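Local coordinates for protein malonyl CoA reductase (malonate semialdehyde-forming) (Sulfolobus tokodaii, PDB 2EP5) that probably reduces malonyl-CoA to malonate semialdehyde with NADPH, as a member of the aspartate-semialdehyde dehydrogenase family, at residues K161-I166 and K263-F268; I248-N253 and N318-V323; E254-E259 and I313-N318. All coordinates share one frame; numbering follows the deposited sequence.

Contact 1: residues K161-I166 and K263-F268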
ATOM      1  N   LYS A 161      10.671 -22.498  23.135  1.00 25.07           N
ATOM      2  CA  LYS A 161      10.581 -23.154  24.441  1.00 25.87           C
ATOM      3  C   LYS A 161      10.368 -24.667  24.354  1.00 26.20           C
ATOM      4  O   LYS A 161      11.177 -25.447  24.862  1.00 26.13           O
ATOM      5  CB  LYS A 161       9.459 -22.522  25.275  1.00 26.37           C
ATOM      6  CG  LYS A 161       9.217 -23.196  26.619  1.00 23.92           C
ATOM      7  CD  LYS A 161      10.395 -23.012  27.560  1.00 24.48           C
ATOM      8  CE  LYS A 161      10.124 -23.695  28.901  1.00 26.66           C
ATOM      9  NZ  LYS A 161      11.176 -23.388  29.904  1.00 25.11           N
ATOM     10  N   PRO A 162       9.271 -25.107  23.718  1.00 26.74           N
ATOM     11  CA  PRO A 162       9.050 -26.553  23.622  1.00 26.56           C
ATOM     12  C   PRO A 162      10.127 -27.281  22.818  1.00 26.72           C
ATOM     13  O   PRO A 162      10.135 -28.510  22.752  1.00 27.84           O
ATOM     14  CB  PRO A 162       7.663 -26.649  22.986  1.00 25.95           C
ATOM     15  CG  PRO A 162       7.561 -25.379  22.183  1.00 26.17           C
ATOM     16  CD  PRO A 162       8.160 -24.357  23.106  1.00 25.89           C
ATOM     17  N   LEU A 163      11.037 -26.520  22.214  1.00 26.93           N
ATOM     18  CA  LEU A 163      12.128 -27.097  21.425  1.00 25.76           C
ATOM     19  C   LEU A 163      13.462 -26.620  21.998  1.00 26.13           C
ATOM     20  O   LEU A 163      14.503 -26.673  21.334  1.00 26.67           O
ATOM     21  CB  LEU A 163      12.015 -26.655  19.961  1.00 25.83           C
ATOM     22  CG  LEU A 163      10.680 -26.850  19.239  1.00 25.99           C
ATOM     23  CD1 LEU A 163      10.850 -26.509  17.760  1.00 26.97           C
ATOM     24  CD2 LEU A 163      10.206 -28.285  19.399  1.00 26.46           C
ATOM     25  N   ILE A 164      13.424 -26.166  23.243  1.00 26.06           N
ATOM     26  CA  ILE A 164      14.613 -25.647  23.898  1.00 25.76           C
ATOM     27  C   ILE A 164      15.821 -26.583  23.872  1.00 27.62           C
ATOM     28  O   ILE A 164      16.955 -26.117  23.815  1.00 28.08           O
ATOM     29  CB  ILE A 164      14.304 -25.241  25.366  1.00 24.08           C
ATOM     30  CG1 ILE A 164      15.528 -24.570  25.988  1.00 22.57           C
ATOM     31  CG2 ILE A 164      13.887 -26.459  26.180  1.00 20.78           C
ATOM     32  CD1 ILE A 164      15.961 -23.307  25.277  1.00 21.68           C
ATOM     33  N   GLU A 165      15.603 -27.894  23.897  1.00 29.37           N
ATOM     34  CA  GLU A 165      16.749 -28.792  23.892  1.00 33.30           C
ATOM     35  C   GLU A 165      17.488 -28.821  22.555  1.00 33.32           C
ATOM     36  O   GLU A 165      18.691 -29.081  22.512  1.00 33.27           O
ATOM     37  CB  GLU A 165      16.353 -30.218  24.277  1.00 36.61           C
ATOM     38  CG  GLU A 165      17.558 -30.988  24.809  1.00 44.69           C
ATOM     39  CD  GLU A 165      17.611 -32.436  24.358  1.00 47.75           C
ATOM     40  OE1 GLU A 165      16.699 -33.209  24.734  1.00 49.53           O
ATOM     41  OE2 GLU A 165      18.573 -32.795  23.632  1.00 48.42           O
ATOM     42  N   ILE A 166      16.770 -28.562  21.467  1.00 33.88           N
ATOM     43  CA  ILE A 166      17.384 -28.542  20.144  1.00 33.27           C
ATOM     44  C   ILE A 166      18.055 -27.188  19.939  1.00 32.13           C
ATOM     45  O   ILE A 166      19.217 -27.113  19.523  1.00 30.48           O
ATOM     46  CB  ILE A 166      16.335 -28.737  19.038  1.00 35.79           C
ATOM     47  CG1 ILE A 166      15.612 -30.068  19.241  1.00 37.90           C
ATOM     48  CG2 ILE A 166      17.003 -28.701  17.676  1.00 34.74           C
ATOM     49  CD1 ILE A 166      14.467 -30.295  18.268  1.00 40.51           C
ATOM     50  N   LYS A 263       3.796 -32.217  16.441  1.00 31.43           N
ATOM     51  CA  LYS A 263       2.924 -32.693  17.502  1.00 33.09           C
ATOM     52  C   LYS A 263       3.175 -31.937  18.810  1.00 31.69           C
ATOM     53  O   LYS A 263       2.235 -31.505  19.477  1.00 31.80           O
ATOM     54  CB  LYS A 263       3.139 -34.193  17.722  1.00 35.23           C
ATOM     55  CG  LYS A 263       2.259 -34.799  18.813  1.00 40.14           C
ATOM     56  CD  LYS A 263       2.660 -36.245  19.145  1.00 43.17           C
ATOM     57  CE  LYS A 263       2.491 -37.181  17.951  1.00 44.20           C
ATOM     58  NZ  LYS A 263       2.968 -38.565  18.260  1.00 44.24           N
ATOM     59  N   THR A 264       4.446 -31.773  19.166  1.00 29.91           N
ATOM     60  CA  THR A 264       4.814 -31.085  20.400  1.00 28.79           C
ATOM     61  C   THR A 264       4.310 -29.642  20.433  1.00 28.50           C
ATOM     62  O   THR A 264       3.819 -29.174  21.461  1.00 27.36           O
ATOM     63  CB  THR A 264       6.359 -31.094  20.604  1.00 30.01           C
ATOM     64  OG1 THR A 264       6.831 -32.449  20.651  1.00 27.16           O
ATOM     65  CG2 THR A 264       6.735 -30.395  21.905  1.00 25.86           C
ATOM     66  N   LEU A 265       4.425 -28.946  19.308  1.00 27.95           N
ATOM     67  CA  LEU A 265       3.983 -27.557  19.220  1.00 27.19           C
ATOM     68  C   LEU A 265       2.464 -27.407  19.283  1.00 28.29           C
ATOM     69  O   LEU A 265       1.956 -26.510  19.952  1.00 27.89           O
ATOM     70  CB  LEU A 265       4.493 -26.918  17.925  1.00 26.60           C
ATOM     71  CG  LEU A 265       6.001 -26.878  17.670  1.00 26.22           C
ATOM     72  CD1 LEU A 265       6.249 -26.360  16.266  1.00 27.32           C
ATOM     73  CD2 LEU A 265       6.692 -25.992  18.697  1.00 26.37           C
ATOM     74  N   LYS A 266       1.741 -28.280  18.583  1.00 29.42           N
ATOM     75  CA  LYS A 266       0.284 -28.207  18.564  1.00 31.89           C
ATOM     76  C   LYS A 266      -0.332 -28.628  19.893  1.00 31.70           C
ATOM     77  O   LYS A 266      -1.436 -28.212  20.235  1.00 31.28           O
ATOM     78  CB  LYS A 266      -0.283 -29.079  17.432  1.00 34.78           C
ATOM     79  CG  LYS A 266      -0.103 -30.571  17.631  1.00 39.04           C
ATOM     80  CD  LYS A 266      -0.588 -31.372  16.428  1.00 42.65           C
ATOM     81  CE  LYS A 266      -2.111 -31.365  16.290  1.00 45.20           C
ATOM     82  NZ  LYS A 266      -2.680 -30.028  15.949  1.00 46.78           N
ATOM     83  N   ASN A 267       0.390 -29.451  20.640  1.00 31.56           N
ATOM     84  CA  ASN A 267      -0.083 -29.925  21.934  1.00 31.84           C
ATOM     85  C   ASN A 267       0.489 -29.121  23.091  1.00 31.77           C
ATOM     86  O   ASN A 267       0.243 -29.451  24.250  1.00 33.29           O
ATOM     87  CB  ASN A 267       0.294 -31.394  22.130  1.00 32.15           C
ATOM     88  CG  ASN A 267      -0.570 -32.334  21.320  1.00 34.07           C
ATOM     89  OD1 ASN A 267      -0.247 -33.512  21.184  1.00 34.84           O
ATOM     90  ND2 ASN A 267      -1.682 -31.822  20.784  1.00 33.53           N
ATOM     91  N   PHE A 268       1.252 -28.075  22.793  1.00 30.56           N
ATOM     92  CA  PHE A 268       1.840 -27.278  23.863  1.00 30.04           C
ATOM     93  C   PHE A 268       0.814 -26.516  24.685  1.00 30.09           C
ATOM     94  O   PHE A 268       0.111 -25.646  24.167  1.00 30.13           O
ATOM     95  CB  PHE A 268       2.857 -26.278  23.317  1.00 28.93           C
ATOM     96  CG  PHE A 268       3.547 -25.476  24.393  1.00 31.01           C
ATOM     97  CD1 PHE A 268       4.355 -26.108  25.341  1.00 30.99           C
ATOM     98  CD2 PHE A 268       3.386 -24.092  24.465  1.00 29.38           C
ATOM     99  CE1 PHE A 268       4.995 -25.370  26.346  1.00 30.03           C
ATOM    100  CE2 PHE A 268       4.018 -23.345  25.462  1.00 28.79           C
ATOM    101  CZ  PHE A 268       4.824 -23.985  26.404  1.00 31.36           C
TER
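Apolar contacts carry the meeting of K161-I166 with K263-F268, and the P162 ring is at their centre. Its CG meets L265 CD2 at 3.6 Å, the tightest approach between the two segments, and the two side chains cross at about a right angle. L265 CG stands anti to the carbonyl carbon (chi1 -59°), which brings CD2 in toward the proline although the side chain does not set out in that direction. The same methyl also reaches L163 CG, at 4.1 Å, so L265 CD2 touches two residues of the facing turn.

P162 CB also meets T264 CG2, at 4.0 Å; this methyl is anti to the backbone N, and OG1 is turned back beside the helix, where it hydrogen-bonds E260 O.

Both segments belong to the helical layer of the dimerisation domain. A 3-10 turn at 161-162 leads through L163, the N-cap residue, into helix 164-168, and it packs against the last turn of helix 258-266 and the residues just after it.

Aromatic contact comes from F268, whose ring is swung out by CG anti to the backbone N (chi1 -177°). P162 CB approaches its CD1 obliquely at 4.1 Å. The aliphatic part of K161 adds a looser touch, CG to F268 CZ at 4.5 Å, while the amine end of that chain leads away.

No hydrogen bond joins the segments. Backbone bonds stay within each: I164 N to K161 O at 2.9 Å closes the turn that presents P162, and N267 N to K263 O at 3.0 Å holds the end of the other helix. Beyond the two segments L265 packs on I285 and V287 of strand 285-287, and F268 reaches I124 of helix 122-125.

Contact 2: residues I248-N253 and N318-V323; sequences INIVTN and NVLRLV
I248 lies side by side with L322, its CD1 3.9 Å from L322 CD1; L322 CG occupies the crowded position between backbone N and carbonyl carbon (chi1 64°), which brings that methyl over to the isoleucine. I250 and L320 continue this apolar face. On the other face the N249 amide runs alongside R321, ND2 3.6 Å from R321 CG, with amide and guanidinium planes 67° apart. The arginine then bends away to R312 O and to T234 of the second subunit.

Between the strands, I248 N donates to L322 O at 2.9 Å almost along the C=O axis, and L322 N answers to I248 O. The I250-L320 pair repeats this, but L320 N sits above the carbonyl plane of I250. T252 N reaches N318 O at 2.9 Å by a bent bond (130°), again from above the plane. N318 has positive phi, and its side chain crosses that of N253 obliquely. An alanine here would remove the amide beside N253, and would probably make the positive-phi turn less favourable and loosen the end of the ladder.

Hydrogen-bonded pairs I248-L322 and I250-L320, with the non-hydrogen-bonded pair N249-R321 between them, mark an antiparallel ladder inside the mixed sheet of the dimerisation domain, the I248/I250 face towards helices 151-160 and 164-168, the N249/R321 face against the second subunit.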
ATOM      1  N   ILE A 248      12.642 -18.741  11.596  1.00 19.20           N
ATOM      2  CA  ILE A 248      13.596 -19.315  12.520  1.00 18.79           C
ATOM      3  C   ILE A 248      14.330 -20.508  11.919  1.00 19.76           C
ATOM      4  O   ILE A 248      13.711 -21.437  11.396  1.00 18.62           O
ATOM      5  CB  ILE A 248      12.876 -19.732  13.833  1.00 19.77           C
ATOM      6  CG1 ILE A 248      12.188 -18.498  14.444  1.00 19.88           C
ATOM      7  CG2 ILE A 248      13.874 -20.350  14.831  1.00 17.54           C
ATOM      8  CD1 ILE A 248      11.353 -18.790  15.681  1.00 18.60           C
ATOM      9  N   ASN A 249      15.659 -20.456  11.974  1.00 20.09           N
ATOM     10  CA  ASN A 249      16.488 -21.542  11.466  1.00 21.36           C
ATOM     11  C   ASN A 249      17.392 -22.062  12.571  1.00 22.50           C
ATOM     12  O   ASN A 249      18.345 -21.393  12.971  1.00 22.13           O
ATOM     13  CB  ASN A 249      17.357 -21.085  10.292  1.00 22.01           C
ATOM     14  CG  ASN A 249      16.555 -20.842   9.026  1.00 25.47           C
ATOM     15  OD1 ASN A 249      15.968 -19.777   8.843  1.00 25.84           O
ATOM     16  ND2 ASN A 249      16.519 -21.838   8.150  1.00 26.18           N
ATOM     17  N   ILE A 250      17.080 -23.247  13.079  1.00 22.74           N
ATOM     18  CA  ILE A 250      17.901 -23.834  14.120  1.00 25.53           C
ATOM     19  C   ILE A 250      18.957 -24.702  13.429  1.00 26.44           C
ATOM     20  O   ILE A 250      18.696 -25.856  13.075  1.00 26.35           O
ATOM     21  CB  ILE A 250      17.040 -24.673  15.083  1.00 24.99           C
ATOM     22  CG1 ILE A 250      15.997 -23.763  15.748  1.00 25.27           C
ATOM     23  CG2 ILE A 250      17.915 -25.331  16.137  1.00 23.20           C
ATOM     24  CD1 ILE A 250      15.116 -24.458  16.779  1.00 22.85           C
ATOM     25  N   VAL A 251      20.139 -24.119  13.221  1.00 26.82           N
ATOM     26  CA  VAL A 251      21.255 -24.807  12.558  1.00 25.93           C
ATOM     27  C   VAL A 251      21.929 -25.774  13.519  1.00 26.06           C
ATOM     28  O   VAL A 251      22.664 -25.364  14.411  1.00 25.04           O
ATOM     29  CB  VAL A 251      22.314 -23.795  12.047  1.00 25.18           C
ATOM     30  CG1 VAL A 251      23.347 -24.507  11.174  1.00 21.88           C
ATOM     31  CG2 VAL A 251      21.621 -22.669  11.270  1.00 23.31           C
ATOM     32  N   THR A 252      21.687 -27.064  13.317  1.00 28.27           N
ATOM     33  CA  THR A 252      22.247 -28.087  14.189  1.00 30.40           C
ATOM     34  C   THR A 252      22.248 -29.462  13.529  1.00 31.17           C
ATOM     35  O   THR A 252      21.472 -29.713  12.612  1.00 30.90           O
ATOM     36  CB  THR A 252      21.426 -28.177  15.494  1.00 30.88           C
ATOM     37  OG1 THR A 252      21.898 -29.270  16.287  1.00 32.68           O
ATOM     38  CG2 THR A 252      19.940 -28.375  15.179  1.00 28.28           C
ATOM     39  N   ASN A 253      23.116 -30.349  14.001  1.00 32.19           N
ATOM     40  CA  ASN A 253      23.188 -31.698  13.455  1.00 32.42           C
ATOM     41  C   ASN A 253      22.481 -32.695  14.371  1.00 32.56           C
ATOM     42  O   ASN A 253      22.537 -33.903  14.154  1.00 31.65           O
ATOM     43  CB  ASN A 253      24.646 -32.109  13.239  1.00 33.65           C
ATOM     44  CG  ASN A 253      25.250 -31.486  11.988  1.00 35.22           C
ATOM     45  OD1 ASN A 253      26.291 -30.823  12.045  1.00 33.80           O
ATOM     46  ND2 ASN A 253      24.602 -31.705  10.846  1.00 35.52           N
ATOM     47  N   ASN A 318      21.342 -30.314   8.452  1.00 35.06           N
ATOM     48  CA  ASN A 318      21.861 -29.499   9.546  1.00 33.73           C
ATOM     49  C   ASN A 318      20.976 -28.296   9.916  1.00 31.58           C
ATOM     50  O   ASN A 318      21.476 -27.285  10.410  1.00 32.01           O
ATOM     51  CB  ASN A 318      23.284 -29.039   9.184  1.00 35.74           C
ATOM     52  CG  ASN A 318      24.055 -28.467  10.372  1.00 39.26           C
ATOM     53  OD1 ASN A 318      23.910 -28.925  11.506  1.00 41.43           O
ATOM     54  ND2 ASN A 318      24.899 -27.476  10.105  1.00 39.59           N
ATOM     55  N   VAL A 319      19.667 -28.396   9.693  1.00 28.67           N
ATOM     56  CA  VAL A 319      18.791 -27.282  10.037  1.00 28.14           C
ATOM     57  C   VAL A 319      17.290 -27.568  10.103  1.00 27.71           C
ATOM     58  O   VAL A 319      16.713 -28.245   9.242  1.00 26.56           O
ATOM     59  CB  VAL A 319      19.005 -26.083   9.073  1.00 28.75           C
ATOM     60  CG1 VAL A 319      18.623 -26.475   7.657  1.00 28.29           C
ATOM     61  CG2 VAL A 319      18.182 -24.882   9.540  1.00 27.15           C
ATOM     62  N   LEU A 320      16.671 -27.034  11.149  1.00 25.41           N
ATOM     63  CA  LEU A 320      15.241 -27.170  11.360  1.00 23.64           C
ATOM     64  C   LEU A 320      14.696 -25.776  11.126  1.00 23.48           C
ATOM     65  O   LEU A 320      15.054 -24.838  11.847  1.00 24.01           O
ATOM     66  CB  LEU A 320      14.943 -27.588  12.799  1.00 22.12           C
ATOM     67  CG  LEU A 320      13.539 -28.069  13.192  1.00 22.36           C
ATOM     68  CD1 LEU A 320      13.140 -27.377  14.488  1.00 19.78           C
ATOM     69  CD2 LEU A 320      12.523 -27.788  12.101  1.00 20.73           C
ATOM     70  N   ARG A 321      13.851 -25.626  10.112  1.00 21.86           N
ATOM     71  CA  ARG A 321      13.281 -24.317   9.826  1.00 21.65           C
ATOM     72  C   ARG A 321      11.792 -24.248  10.125  1.00 20.21           C
ATOM     73  O   ARG A 321      11.084 -25.252  10.066  1.00 19.78           O
ATOM     74  CB  ARG A 321      13.494 -23.917   8.365  1.00 23.27           C
ATOM     75  CG  ARG A 321      13.013 -22.487   8.111  1.00 26.66           C
ATOM     76  CD  ARG A 321      12.482 -22.287   6.716  1.00 27.75           C
ATOM     77  NE  ARG A 321      11.477 -23.285   6.353  1.00 26.82           N
ATOM     78  CZ  ARG A 321      11.101 -23.517   5.100  1.00 23.93           C
ATOM     79  NH1 ARG A 321      11.642 -22.818   4.114  1.00 21.55           N
ATOM     80  NH2 ARG A 321      10.224 -24.473   4.828  1.00 27.28           N
ATOM     81  N   LEU A 322      11.324 -23.045  10.440  1.00 19.27           N
ATOM     82  CA  LEU A 322       9.918 -22.831  10.725  1.00 20.43           C
ATOM     83  C   LEU A 322       9.589 -21.347  10.676  1.00 20.92           C
ATOM     84  O   LEU A 322      10.459 -20.502  10.900  1.00 20.27           O
ATOM     85  CB  LEU A 322       9.546 -23.430  12.089  1.00 21.10           C
ATOM     86  CG  LEU A 322      10.152 -22.902  13.390  1.00 23.33           C
ATOM     87  CD1 LEU A 322       9.481 -21.592  13.786  1.00 26.19           C
ATOM     88  CD2 LEU A 322       9.938 -23.924  14.485  1.00 23.88           C
ATOM     89  N   VAL A 323       8.334 -21.046  10.340  1.00 21.63           N
ATOM     90  CA  VAL A 323       7.833 -19.677  10.253  1.00 21.52           C
ATOM     91  C   VAL A 323       6.739 -19.497  11.304  1.00 21.87           C
ATOM     92  O   VAL A 323       5.792 -20.285  11.385  1.00 20.75           O
ATOM     93  CB  VAL A 323       7.235 -19.370   8.848  1.00 23.60           C
ATOM     94  CG1 VAL A 323       6.665 -17.959   8.820  1.00 19.36           C
ATOM     95  CG2 VAL A 323       8.320 -19.518   7.766  1.00 24.37           C
TER

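Contact 3: residues E254-E259 and I313-N318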
ATOM      1  N   GLU A 254      21.814 -32.184  15.399  1.00 34.12           N
ATOM      2  CA  GLU A 254      21.074 -33.045  16.318  1.00 35.76           C
ATOM      3  C   GLU A 254      19.989 -33.748  15.513  1.00 35.02           C
ATOM      4  O   GLU A 254      19.458 -33.181  14.560  1.00 35.76           O
ATOM      5  CB  GLU A 254      20.417 -32.216  17.430  1.00 36.99           C
ATOM      6  CG  GLU A 254      21.387 -31.564  18.405  1.00 39.93           C
ATOM      7  CD  GLU A 254      22.211 -32.586  19.169  1.00 41.21           C
ATOM      8  OE1 GLU A 254      21.609 -33.544  19.699  1.00 41.02           O
ATOM      9  OE2 GLU A 254      23.453 -32.431  19.241  1.00 42.29           O
ATOM     10  N   ARG A 255      19.667 -34.982  15.880  1.00 35.16           N
ATOM     11  CA  ARG A 255      18.626 -35.714  15.173  1.00 34.71           C
ATOM     12  C   ARG A 255      17.328 -34.941  15.375  1.00 35.74           C
ATOM     13  O   ARG A 255      17.152 -34.263  16.392  1.00 34.68           O
ATOM     14  CB  ARG A 255      18.489 -37.133  15.731  1.00 33.36           C
ATOM     15  CG  ARG A 255      19.799 -37.913  15.772  1.00 33.92           C
ATOM     16  CD  ARG A 255      19.588 -39.338  16.251  1.00 35.14           C
ATOM     17  NE  ARG A 255      18.722 -39.413  17.426  1.00 38.06           N
ATOM     18  CZ  ARG A 255      18.978 -38.823  18.589  1.00 38.10           C
ATOM     19  NH1 ARG A 255      20.083 -38.109  18.740  1.00 41.69           N
ATOM     20  NH2 ARG A 255      18.129 -38.944  19.601  1.00 37.52           N
ATOM     21  N   ILE A 256      16.424 -35.034  14.408  1.00 36.36           N
ATOM     22  CA  ILE A 256      15.166 -34.319  14.504  1.00 36.47           C
ATOM     23  C   ILE A 256      14.000 -35.075  13.883  1.00 36.70           C
ATOM     24  O   ILE A 256      14.024 -35.408  12.700  1.00 35.66           O
ATOM     25  CB  ILE A 256      15.285 -32.932  13.831  1.00 37.03           C
ATOM     26  CG1 ILE A 256      16.249 -32.052  14.631  1.00 35.41           C
ATOM     27  CG2 ILE A 256      13.919 -32.282  13.728  1.00 36.74           C
ATOM     28  CD1 ILE A 256      16.649 -30.765  13.939  1.00 33.70           C
ATOM     29  N   ASN A 257      12.987 -35.349  14.701  1.00 37.80           N
ATOM     30  CA  ASN A 257      11.778 -36.039  14.255  1.00 36.55           C
ATOM     31  C   ASN A 257      10.773 -34.943  13.900  1.00 35.49           C
ATOM     32  O   ASN A 257      10.076 -34.411  14.771  1.00 34.19           O
ATOM     33  CB  ASN A 257      11.212 -36.911  15.379  1.00 38.73           C
ATOM     34  CG  ASN A 257      10.015 -37.739  14.928  1.00 41.95           C
ATOM     35  OD1 ASN A 257       9.116 -37.237  14.252  1.00 42.70           O
ATOM     36  ND2 ASN A 257       9.997 -39.014  15.307  1.00 43.83           N
ATOM     37  N   ILE A 258      10.704 -34.606  12.620  1.00 34.64           N
ATOM     38  CA  ILE A 258       9.815 -33.552  12.157  1.00 34.60           C
ATOM     39  C   ILE A 258       8.367 -33.666  12.648  1.00 34.20           C
ATOM     40  O   ILE A 258       7.795 -32.684  13.118  1.00 35.01           O
ATOM     41  CB  ILE A 258       9.834 -33.474  10.618  1.00 34.95           C
ATOM     42  CG1 ILE A 258       9.426 -32.078  10.164  1.00 34.03           C
ATOM     43  CG2 ILE A 258       8.929 -34.537  10.018  1.00 38.11           C
ATOM     44  CD1 ILE A 258      10.501 -31.042  10.411  1.00 35.27           C
ATOM     45  N   GLU A 259       7.782 -34.858  12.554  1.00 32.86           N
ATOM     46  CA  GLU A 259       6.405 -35.063  12.975  1.00 33.90           C
ATOM     47  C   GLU A 259       6.212 -34.913  14.483  1.00 33.97           C
ATOM     48  O   GLU A 259       5.184 -34.405  14.932  1.00 34.31           O
ATOM     49  CB  GLU A 259       5.902 -36.440  12.519  1.00 35.32           C
ATOM     50  CG  GLU A 259       5.809 -36.615  11.000  1.00 38.19           C
ATOM     51  CD  GLU A 259       4.908 -35.581  10.328  1.00 41.69           C
ATOM     52  OE1 GLU A 259       3.706 -35.515  10.669  1.00 42.25           O
ATOM     53  OE2 GLU A 259       5.402 -34.830   9.457  1.00 42.34           O
ATOM     54  N   ILE A 313       7.160 -25.910   8.731  1.00 23.73           N
ATOM     55  CA  ILE A 313       8.077 -26.630   9.607  1.00 25.36           C
ATOM     56  C   ILE A 313       8.816 -27.635   8.730  1.00 26.93           C
ATOM     57  O   ILE A 313       8.208 -28.549   8.169  1.00 26.89           O
ATOM     58  CB  ILE A 313       7.301 -27.348  10.734  1.00 25.79           C
ATOM     59  CG1 ILE A 313       6.648 -26.307  11.650  1.00 25.18           C
ATOM     60  CG2 ILE A 313       8.231 -28.248  11.527  1.00 26.06           C
ATOM     61  CD1 ILE A 313       5.764 -26.902  12.727  1.00 24.97           C
ATOM     62  N   ARG A 314      10.129 -27.468   8.609  1.00 27.83           N
ATOM     63  CA  ARG A 314      10.903 -28.342   7.744  1.00 28.53           C
ATOM     64  C   ARG A 314      12.309 -28.676   8.249  1.00 28.98           C
ATOM     65  O   ARG A 314      12.983 -27.851   8.878  1.00 25.55           O
ATOM     66  CB  ARG A 314      10.982 -27.693   6.357  1.00 30.42           C
ATOM     67  CG  ARG A 314      11.721 -28.486   5.285  1.00 30.44           C
ATOM     68  CD  ARG A 314      11.835 -27.634   4.026  1.00 31.28           C
ATOM     69  NE  ARG A 314      12.573 -28.282   2.943  1.00 34.31           N
ATOM     70  CZ  ARG A 314      12.102 -29.276   2.195  1.00 36.01           C
ATOM     71  NH1 ARG A 314      10.881 -29.752   2.401  1.00 36.79           N
ATOM     72  NH2 ARG A 314      12.854 -29.789   1.229  1.00 37.50           N
ATOM     73  N   HIS A 315      12.743 -29.897   7.953  1.00 29.52           N
ATOM     74  CA  HIS A 315      14.061 -30.368   8.350  1.00 30.15           C
ATOM     75  C   HIS A 315      14.931 -30.691   7.141  1.00 30.87           C
ATOM     76  O   HIS A 315      14.667 -31.642   6.409  1.00 30.48           O
ATOM     77  CB  HIS A 315      13.933 -31.609   9.244  1.00 30.52           C
ATOM     78  CG  HIS A 315      15.243 -32.268   9.564  1.00 33.86           C
ATOM     79  ND1 HIS A 315      16.396 -31.556   9.822  1.00 33.62           N
ATOM     80  CD2 HIS A 315      15.572 -33.575   9.702  1.00 34.22           C
ATOM     81  CE1 HIS A 315      17.377 -32.395  10.103  1.00 33.78           C
ATOM     82  NE2 HIS A 315      16.903 -33.626  10.039  1.00 33.87           N
ATOM     83  N   GLU A 316      15.957 -29.877   6.925  1.00 32.90           N
ATOM     84  CA  GLU A 316      16.887 -30.104   5.828  1.00 35.70           C
ATOM     85  C   GLU A 316      18.226 -30.448   6.468  1.00 36.90           C
ATOM     86  O   GLU A 316      18.295 -30.683   7.679  1.00 38.62           O
ATOM     87  CB  GLU A 316      17.028 -28.859   4.953  1.00 37.34           C
ATOM     88  CG  GLU A 316      15.713 -28.350   4.382  1.00 40.35           C
ATOM     89  CD  GLU A 316      15.905 -27.452   3.173  1.00 40.88           C
ATOM     90  OE1 GLU A 316      16.856 -26.645   3.172  1.00 42.39           O
ATOM     91  OE2 GLU A 316      15.095 -27.545   2.226  1.00 42.89           O
ATOM     92  N   ASN A 317      19.288 -30.473   5.673  1.00 36.84           N
ATOM     93  CA  ASN A 317      20.598 -30.816   6.210  1.00 37.14           C
ATOM     94  C   ASN A 317      21.097 -29.816   7.245  1.00 35.81           C
ATOM     95  O   ASN A 317      21.246 -28.626   6.960  1.00 36.25           O
ATOM     96  CB  ASN A 317      21.632 -30.935   5.085  1.00 39.09           C
ATOM     97  CG  ASN A 317      22.969 -31.471   5.582  1.00 41.15           C
ATOM     98  OD1 ASN A 317      23.071 -32.629   5.997  1.00 42.02           O
ATOM     99  ND2 ASN A 317      23.997 -30.626   5.554  1.00 39.44           N
ATOM    100  N   ASN A 318      21.342 -30.314   8.452  1.00 35.06           N
ATOM    101  CA  ASN A 318      21.861 -29.499   9.546  1.00 33.73           C
ATOM    102  C   ASN A 318      20.976 -28.296   9.916  1.00 31.58           C
ATOM    103  O   ASN A 318      21.476 -27.285  10.410  1.00 32.01           O
ATOM    104  CB  ASN A 318      23.284 -29.039   9.184  1.00 35.74           C
ATOM    105  CG  ASN A 318      24.055 -28.467  10.372  1.00 39.26           C
ATOM    106  OD1 ASN A 318      23.910 -28.925  11.506  1.00 41.43           O
ATOM    107  ND2 ASN A 318      24.899 -27.476  10.105  1.00 39.59           N
TER
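Two isoleucines of E254-E259 bear on the strand end I313-N318, and their torsions decide what each one touches. I258 carries CG1 anti to the backbone N (chi1 -156°), with CG2 in the crowded position between N and the carbonyl carbon. A second torsion of 73° then bends CD1 down onto the strand. This methyl does all the close touching for I258. It lies 3.5 Å from H315 N and also meets H315 CB. I313 CG2 is 3.8 Å from the same I258 CD1, which so rests on the backbone between two side chains of the same strand face. I313 offers CG2 because that methyl is anti to its backbone N.

I256 takes a different rotation, CG1 anti to the carbonyl carbon, and uses its CB instead. The CB sits over the centre of the H315 ring, 4.1 Å from the centroid and 6° off the ring normal, a CH-pi contact with one face of the imidazole. H315 CG is anti to its backbone N, which lays the ring out beneath I256; its CD2 also comes to 3.8 Å from I256 O. H315 ND1 makes a weak hydrogen bond to V319 O, which may help to fix the ring's rotation.

R314 points to the opposite side of the strand with its chain extended as far as NE. Its NE donates to E316 OE2 at 2.7 Å, nearly straight and in the guanidinium plane, forming a salt bridge within the strand, and E316 OE1 goes on to T232 of the second subunit.

N257, the N-cap residue of helix 258-266, hydrogen-bonds E260 N through OD1. The link leading into this helix runs alongside the end of strand 308-316, in roughly the opposite chain direction, with I256 also packed on L320 of strand 319-326 and I313 on L265 of the helix.

In the fold
All three contacts share the dimerisation domain. Contacts 2 and 3 have centres 7 Å apart and share N318, at the turn between strands 308-316 and 319-326; R321 N lies 2.7 Å from R314 O, a probable hydrogen bond between these strands. Contact 1, 14 Å from contact 2 and 13 Å from contact 3 between centres, covers the apolar face of the sheet: I166 CG2 is 3.8 Å from I250 CG2, and L265 CD1 is 3.6 Å from I313 CD1. Contacts 2 and 3 both reach the second subunit. Contacts 1 and 3 lie away from the predicted active site, whereas the I248 side chain is about 11 Å from that of H244, the predicted proton acceptor.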